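PDB 3RPZ: ADP/ATP-dependent NAD(P)H-hydrate dehydratase from Bacillus subtilis, which repairs damaged nicotinamide cofactors by dehydrating NADHX and NADPHX, the hydrated forms of NADH and NADPH, at the expense of ADP or ATP. Local coordinates for residues W203-G208 with N241-H246; T207-L212 with C249-T254. All blocks are in the same frame, centred on the assembly; numbering follows the deposited sequence. Where two conformers were deposited one is given.

Contact 1: W203-G208 with N241-H246; sequences WLNPTG and NAVYLH. With AMP (adenosine monophosphate), chain C.
Thr207 grips Tyr244 twice, once through each branch of its side chain. Its hydroxyl OG1 donates to Tyr244 O at 2.7 Å, in the carbonyl plane and on a lone pair, while CG2 lies over the middle of the phenol ring, 3.6 Å from the centroid and 12° off the normal, a CH-pi contact. A chi1 of 67° tucks OG1 into the angle between N and C, facing the helix backbone, and the same torsion puts CG2 anti to the carbonyl carbon, next to N, and so over the ring. Asn205 ND2 donates to Thr207 OG1 at 3.0 Å, tilted from its amide plane, so this oxygen both gives and receives. The same amide rests on the helix, CG against Val243 CG1 at 3.5 Å and OD1 beside Tyr244 CA at 3.1 Å. Pro206 CG lies 3.7 Å from Tyr244 CE2, the two side chains crossing at about a right angle. Gly208 and His246 border the AMP, His246 CE1 lying 3.3 Å from AMP O3'. The contact thus ties the loop leaving strand 202-204, an outermost strand of this chain's sheet, to helix 235-256, whose Tyr244 also packs on helix 11-17 and whose His246 reaches helices 217-231 and 264-277.

Contact 2: T207-L212 with C249-T254; sequences TGNGAL and CAELWT. With AMP (adenosine monophosphate), chain C.
Leu212 and Ala250 form the tight part, with Leu212 CG 3.6 Å from Ala250 CB. The same leucine turns CB to the nucleotide, 3.4 Å from AMP N9, and stands between helix and ligand. Ala211 adds looser apolar contacts, its CB 4.1 Å from Thr254 CG2 and 4.3 Å from Trp253 CD1. Asn209 joins this apolar part to the polar side. Its chi1 of 60° sets the amide over its own loop, where OD1 accepts from Ala211 N in an Asx turn; ND2 makes a weak bond to Ala250 O and comes within 3.1 Å of Thr254 OG1. On the partly exposed side the contact rests on one carboxylate: Glu251, straight from CG on, brings OE2 to Gly208 N at 2.9 Å, met on the anti side and 27° out of the carboxylate plane. With an alanine at Glu251 the carboxylate is gone, and Gly208 N is likely to be left without its mate and the loop freer to shift beside the adenine. At Gly208, with phi 105°, a side chain would run into the preceding carbonyl and the adenine. Loop backbone and the Leu212 side chain border the adenine, with Asn209 O 3.3 Å from AMP C6, while helix 235-256 holds the loop on the side away from the nucleotide through the Glu251 carboxylate and, weakly, through the carbonyl of Ala250, which receives the Asn209 amide.

Contacts 1 and 2 follow one another along the same two elements, their centres 11 Å apart. Segment 203-208 runs from strand 202-204 into the loop that 207-212 continues towards helix 217-231, sharing Thr207 and Gly208; the partners 241-246 and 249-254 are successive parts of helix 235-256. Loop and helix therefore advance together, contact 1 buried nearer the centre of the chain and contact 2 farther out, close to the second subunit. They touch, among other places, where His246 CE1 packs on Leu212 CD2 at 3.9 Å. Both border the AMP, whose binding is completed by residues such as Lys189 and by Lys27 of the second subunit, so the nucleotide site is built across a subunit interface.

Contact 1: W203-G208 with N241-H246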
loop_
_atom_site.group_PDB
_atom_site.type_symbol
_atom_site.label_atom_id
_atom_site.label_comp_id
_atom_site.label_asym_id
_atom_site.label_seq_id
_atom_site.Cartn_x
_atom_site.Cartn_y
_atom_site.Cartn_z
ATOM N N TRP A 203 28.907 0.969 25.159
ATOM C CA TRP A 203 27.586 0.949 25.786
ATOM C C TRP A 203 26.869 -0.331 25.416
ATOM O O TRP A 203 27.179 -0.976 24.416
ATOM C CB TRP A 203 26.750 2.145 25.337
ATOM C CG TRP A 203 27.341 3.472 25.645
ATOM C CD1 TRP A 203 28.294 4.175 24.902
ATOM C CD2 TRP A 203 27.047 4.297 26.769
ATOM N NE1 TRP A 203 28.560 5.366 25.496
ATOM C CE2 TRP A 203 27.820 5.477 26.640
ATOM C CE3 TRP A 203 26.211 4.160 27.866
ATOM C CZ2 TRP A 203 27.759 6.501 27.559
ATOM C CZ3 TRP A 203 26.134 5.204 28.776
ATOM C CH2 TRP A 203 26.927 6.331 28.630
ATOM N N LEU A 204 25.896 -0.699 26.252
ATOM C CA LEU A 204 24.923 -1.760 25.952
ATOM C C LEU A 204 23.578 -1.113 25.714
ATOM O O LEU A 204 23.207 -0.164 26.395
ATOM C CB LEU A 204 24.803 -2.765 27.086
ATOM C CG LEU A 204 26.063 -3.523 27.475
ATOM C CD1 LEU A 204 25.728 -4.557 28.576
ATOM C CD2 LEU A 204 26.726 -4.221 26.282
ATOM N N ASN A 205 22.808 -1.703 24.809
ATOM C CA ASN A 205 21.459 -1.240 24.559
ATOM C C ASN A 205 20.455 -2.013 25.400
ATOM O O ASN A 205 20.463 -3.248 25.352
ATOM C CB ASN A 205 21.078 -1.455 23.108
ATOM C CG ASN A 205 19.731 -0.840 22.831
ATOM O OD1 ASN A 205 19.540 0.350 23.020
ATOM N ND2 ASN A 205 18.780 -1.659 22.408
ATOM N N PRO A 206 19.597 -1.320 26.169
ATOM C CA PRO A 206 18.665 -2.018 27.050
ATOM C C PRO A 206 17.303 -2.347 26.461
ATOM O O PRO A 206 16.467 -2.945 27.162
ATOM C CB PRO A 206 18.444 -0.995 28.180
ATOM C CG PRO A 206 18.583 0.329 27.528
ATOM C CD PRO A 206 19.631 0.139 26.442
ATOM N N THR A 207 17.056 -1.962 25.236
ATOM C CA THR A 207 15.745 -2.132 24.628
ATOM C C THR A 207 15.695 -3.237 23.581
ATOM O O THR A 207 16.685 -3.655 23.017
ATOM C CB THR A 207 15.249 -0.819 23.989
ATOM O OG1 THR A 207 16.078 -0.505 22.892
ATOM C CG2 THR A 207 15.194 0.329 24.964
ATOM N N GLY A 208 14.473 -3.656 23.288
ATOM C CA GLY A 208 14.192 -4.680 22.331
ATOM C C GLY A 208 13.797 -6.012 22.886
ATOM O O GLY A 208 13.922 -6.247 24.099
ATOM N N ASN A 241 21.137 6.378 19.882
ATOM C CA ASN A 241 19.697 6.634 19.855
ATOM C C ASN A 241 18.966 5.803 18.831
ATOM O O ASN A 241 17.830 5.417 19.082
ATOM C CB ASN A 241 19.379 8.116 19.678
ATOM C CG ASN A 241 19.754 8.941 20.943
ATOM O OD1 ASN A 241 19.829 8.369 22.053
ATOM N ND2 ASN A 241 19.969 10.253 20.805
ATOM N N ALA A 242 19.592 5.494 17.698
ATOM C CA ALA A 242 18.961 4.664 16.713
ATOM C C ALA A 242 18.765 3.280 17.253
ATOM O O ALA A 242 17.680 2.685 17.135
ATOM C CB ALA A 242 19.778 4.645 15.406
ATOM N N VAL A 243 19.829 2.703 17.831
ATOM C CA VAL A 243 19.761 1.333 18.366
ATOM C C VAL A 243 18.696 1.282 19.498
ATOM O O VAL A 243 17.832 0.381 19.546
ATOM C CB VAL A 243 21.105 0.889 18.881
ATOM C CG1 VAL A 243 21.012 -0.457 19.567
ATOM C CG2 VAL A 243 22.092 0.805 17.713
ATOM N N TYR A 244 18.684 2.300 20.339
ATOM C CA TYR A 244 17.734 2.356 21.455
ATOM C C TYR A 244 16.296 2.465 20.981
ATOM O O TYR A 244 15.432 1.700 21.397
ATOM C CB TYR A 244 18.068 3.538 22.397
ATOM C CG TYR A 244 17.229 3.616 23.634
ATOM C CD1 TYR A 244 15.911 4.020 23.573
ATOM C CD2 TYR A 244 17.759 3.277 24.849
ATOM C CE1 TYR A 244 15.126 4.061 24.733
ATOM C CE2 TYR A 244 16.994 3.342 25.997
ATOM C CZ TYR A 244 15.678 3.720 25.901
ATOM O OH TYR A 244 14.895 3.757 27.110
ATOM N N LEU A 245 16.034 3.407 20.100
ATOM C CA LEU A 245 14.658 3.604 19.639
ATOM C C LEU A 245 14.159 2.434 18.818
ATOM O O LEU A 245 12.991 2.097 18.889
ATOM C CB LEU A 245 14.515 4.948 18.920
ATOM C CG LEU A 245 14.605 6.155 19.851
ATOM C CD1 LEU A 245 14.691 7.472 19.062
ATOM C CD2 LEU A 245 13.479 6.234 20.889
ATOM N N HIS A 246 15.035 1.817 18.024
ATOM C CA HIS A 246 14.692 0.587 17.271
ATOM C C HIS A 246 14.158 -0.471 18.222
ATOM O O HIS A 246 13.068 -1.008 17.998
ATOM C CB HIS A 246 15.926 0.163 16.515
ATOM C CG HIS A 246 15.844 -1.117 15.755
ATOM N ND1 HIS A 246 16.332 -2.308 16.271
ATOM C CD2 HIS A 246 15.390 -1.388 14.502
ATOM C CE1 HIS A 246 16.208 -3.245 15.322
ATOM N NE2 HIS A 246 15.656 -2.710 14.241
HETATM P P AMP C . 19.727 -8.557 11.535
HETATM O O1P AMP C . 18.370 -8.403 10.761
HETATM O O2P AMP C . 19.938 -10.003 11.755
HETATM O O3P AMP C . 20.776 -7.802 10.743
HETATM O "O5'" AMP C . 19.500 -7.653 12.744
HETATM C "C5'" AMP C . 18.551 -8.069 13.801
HETATM C "C4'" AMP C . 18.185 -6.886 14.627
HETATM O "O4'" AMP C . 17.143 -7.261 15.588
HETATM C "C3'" AMP C . 19.309 -6.284 15.440
HETATM O "O3'" AMP C . 19.020 -4.925 15.708
HETATM C "C2'" AMP C . 19.172 -7.156 16.698
HETATM O "O2'" AMP C . 19.888 -6.635 17.835
HETATM C "C1'" AMP C . 17.675 -7.142 16.909
HETATM N N9 AMP C . 17.198 -8.341 17.609
HETATM C C8 AMP C . 16.991 -9.553 17.078
HETATM N N7 AMP C . 16.560 -10.452 18.022
HETATM C C5 AMP C . 16.488 -9.726 19.156
HETATM C C6 AMP C . 16.135 -10.060 20.557
HETATM N N6 AMP C . 15.774 -11.323 20.857
HETATM N N1 AMP C . 16.215 -9.055 21.427
HETATM C C2 AMP C . 16.578 -7.804 21.114
HETATM N N3 AMP C . 16.944 -7.420 19.852
HETATM C C4 AMP C . 16.910 -8.377 18.971
#

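Contact 2: T207-L212 with C249-T254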
loop_
_atom_site.group_PDB
_atom_site.type_symbol
_atom_site.label_atom_id
_atom_site.label_comp_id
_atom_site.label_asym_id
_atom_site.label_seq_id
_atom_site.Cartn_x
_atom_site.Cartn_y
_atom_site.Cartn_z
ATOM N N THR A 207 17.056 -1.962 25.236
ATOM C CA THR A 207 15.745 -2.132 24.628
ATOM C C THR A 207 15.695 -3.237 23.581
ATOM O O THR A 207 16.685 -3.655 23.017
ATOM C CB THR A 207 15.249 -0.819 23.989
ATOM O OG1 THR A 207 16.078 -0.505 22.892
ATOM C CG2 THR A 207 15.194 0.329 24.964
ATOM N N GLY A 208 14.473 -3.656 23.288
ATOM C CA GLY A 208 14.192 -4.680 22.331
ATOM C C GLY A 208 13.797 -6.012 22.886
ATOM O O GLY A 208 13.922 -6.247 24.099
ATOM N N ASN A 209 13.240 -6.873 22.048
ATOM C CA ASN A 209 12.776 -8.190 22.464
ATOM C C ASN A 209 12.739 -9.127 21.277
ATOM O O ASN A 209 13.176 -8.702 20.169
ATOM C CB ASN A 209 11.442 -8.104 23.182
ATOM C CG ASN A 209 10.372 -7.509 22.334
ATOM O OD1 ASN A 209 10.320 -7.785 21.130
ATOM N ND2 ASN A 209 9.512 -6.625 22.911
ATOM N N GLY A 210 12.267 -10.354 21.468
ATOM C CA GLY A 210 12.282 -11.327 20.392
ATOM C C GLY A 210 11.371 -11.002 19.218
ATOM O O GLY A 210 11.433 -11.670 18.185
ATOM N N ALA A 211 10.543 -9.978 19.319
ATOM C CA ALA A 211 9.804 -9.509 18.130
ATOM C C ALA A 211 10.750 -9.112 17.036
ATOM O O ALA A 211 10.405 -9.170 15.842
ATOM C CB ALA A 211 8.828 -8.400 18.462
ATOM N N LEU A 212 11.952 -8.694 17.401
ATOM C CA LEU A 212 12.982 -8.284 16.436
ATOM C C LEU A 212 13.691 -9.441 15.757
ATOM O O LEU A 212 14.441 -9.229 14.801
ATOM C CB LEU A 212 14.016 -7.347 17.095
ATOM C CG LEU A 212 13.460 -6.030 17.582
ATOM C CD1 LEU A 212 14.506 -5.314 18.426
ATOM C CD2 LEU A 212 13.007 -5.156 16.413
ATOM N N CYS A 249 10.715 0.497 19.814
ATOM C CA CYS A 249 9.575 0.282 18.928
ATOM C C CYS A 249 9.035 -1.121 19.069
ATOM O O CYS A 249 7.809 -1.329 19.067
ATOM C CB CYS A 249 9.939 0.567 17.484
ATOM S SG CYS A 249 10.199 2.343 17.122
ATOM N N ALA A 250 9.924 -2.122 19.164
ATOM C CA ALA A 250 9.485 -3.490 19.406
ATOM C C ALA A 250 8.821 -3.654 20.753
ATOM O O ALA A 250 7.864 -4.417 20.873
ATOM C CB ALA A 250 10.689 -4.437 19.287
ATOM N N GLU A 251 9.289 -2.944 21.758
ATOM C CA GLU A 251 8.647 -3.032 23.076
ATOM C C GLU A 251 7.264 -2.411 23.064
ATOM O O GLU A 251 6.366 -2.955 23.709
ATOM C CB GLU A 251 9.511 -2.389 24.152
ATOM C CG GLU A 251 10.828 -3.101 24.343
ATOM C CD GLU A 251 11.715 -2.506 25.402
ATOM O OE1 GLU A 251 11.222 -1.676 26.215
ATOM O OE2 GLU A 251 12.845 -2.966 25.548
ATOM N N LEU A 252 7.049 -1.309 22.353
ATOM C CA LEU A 252 5.705 -0.758 22.168
ATOM C C LEU A 252 4.825 -1.786 21.519
ATOM O O LEU A 252 3.708 -2.044 21.966
ATOM C CB LEU A 252 5.715 0.507 21.292
ATOM C CG LEU A 252 4.337 1.152 21.021
ATOM C CD1 LEU A 252 3.509 0.443 19.957
ATOM C CD2 LEU A 252 3.512 1.293 22.321
ATOM N N TRP A 253 5.305 -2.394 20.434
ATOM C CA TRP A 253 4.501 -3.391 19.706
ATOM C C TRP A 253 3.973 -4.451 20.586
ATOM O O TRP A 253 2.794 -4.843 20.488
ATOM C CB TRP A 253 5.376 -4.107 18.664
ATOM C CG TRP A 253 4.723 -5.278 17.906
ATOM C CD1 TRP A 253 4.914 -6.623 18.104
ATOM C CD2 TRP A 253 3.830 -5.159 16.816
ATOM N NE1 TRP A 253 4.185 -7.348 17.214
ATOM C CE2 TRP A 253 3.533 -6.487 16.388
ATOM C CE3 TRP A 253 3.208 -4.072 16.154
ATOM C CZ2 TRP A 253 2.676 -6.718 15.332
ATOM C CZ3 TRP A 253 2.415 -4.304 15.120
ATOM C CH2 TRP A 253 2.144 -5.632 14.693
ATOM N N THR A 254 4.824 -4.998 21.440
ATOM C CA THR A 254 4.433 -6.147 22.242
ATOM C C THR A 254 3.463 -5.829 23.359
ATOM O O THR A 254 2.902 -6.722 24.003
ATOM C CB THR A 254 5.629 -6.989 22.758
ATOM O OG1 THR A 254 6.548 -6.105 23.444
ATOM C CG2 THR A 254 6.330 -7.651 21.639
HETATM P P AMP C . 19.727 -8.557 11.535
HETATM O O1P AMP C . 18.370 -8.403 10.761
HETATM O O2P AMP C . 19.938 -10.003 11.755
HETATM O O3P AMP C . 20.776 -7.802 10.743
HETATM O "O5'" AMP C . 19.500 -7.653 12.744
HETATM C "C5'" AMP C . 18.551 -8.069 13.801
HETATM C "C4'" AMP C . 18.185 -6.886 14.627
HETATM O "O4'" AMP C . 17.143 -7.261 15.588
HETATM C "C3'" AMP C . 19.309 -6.284 15.440
HETATM O "O3'" AMP C . 19.020 -4.925 15.708
HETATM C "C2'" AMP C . 19.172 -7.156 16.698
HETATM O "O2'" AMP C . 19.888 -6.635 17.835
HETATM C "C1'" AMP C . 17.675 -7.142 16.909
HETATM N N9 AMP C . 17.198 -8.341 17.609
HETATM C C8 AMP C . 16.991 -9.553 17.078
HETATM N N7 AMP C . 16.560 -10.452 18.022
HETATM C C5 AMP C . 16.488 -9.726 19.156
HETATM C C6 AMP C . 16.135 -10.060 20.557
HETATM N N6 AMP C . 15.774 -11.323 20.857
HETATM N N1 AMP C . 16.215 -9.055 21.427
HETATM C C2 AMP C . 16.578 -7.804 21.114
HETATM N N3 AMP C . 16.944 -7.420 19.852
HETATM C C4 AMP C . 16.910 -8.377 18.971
#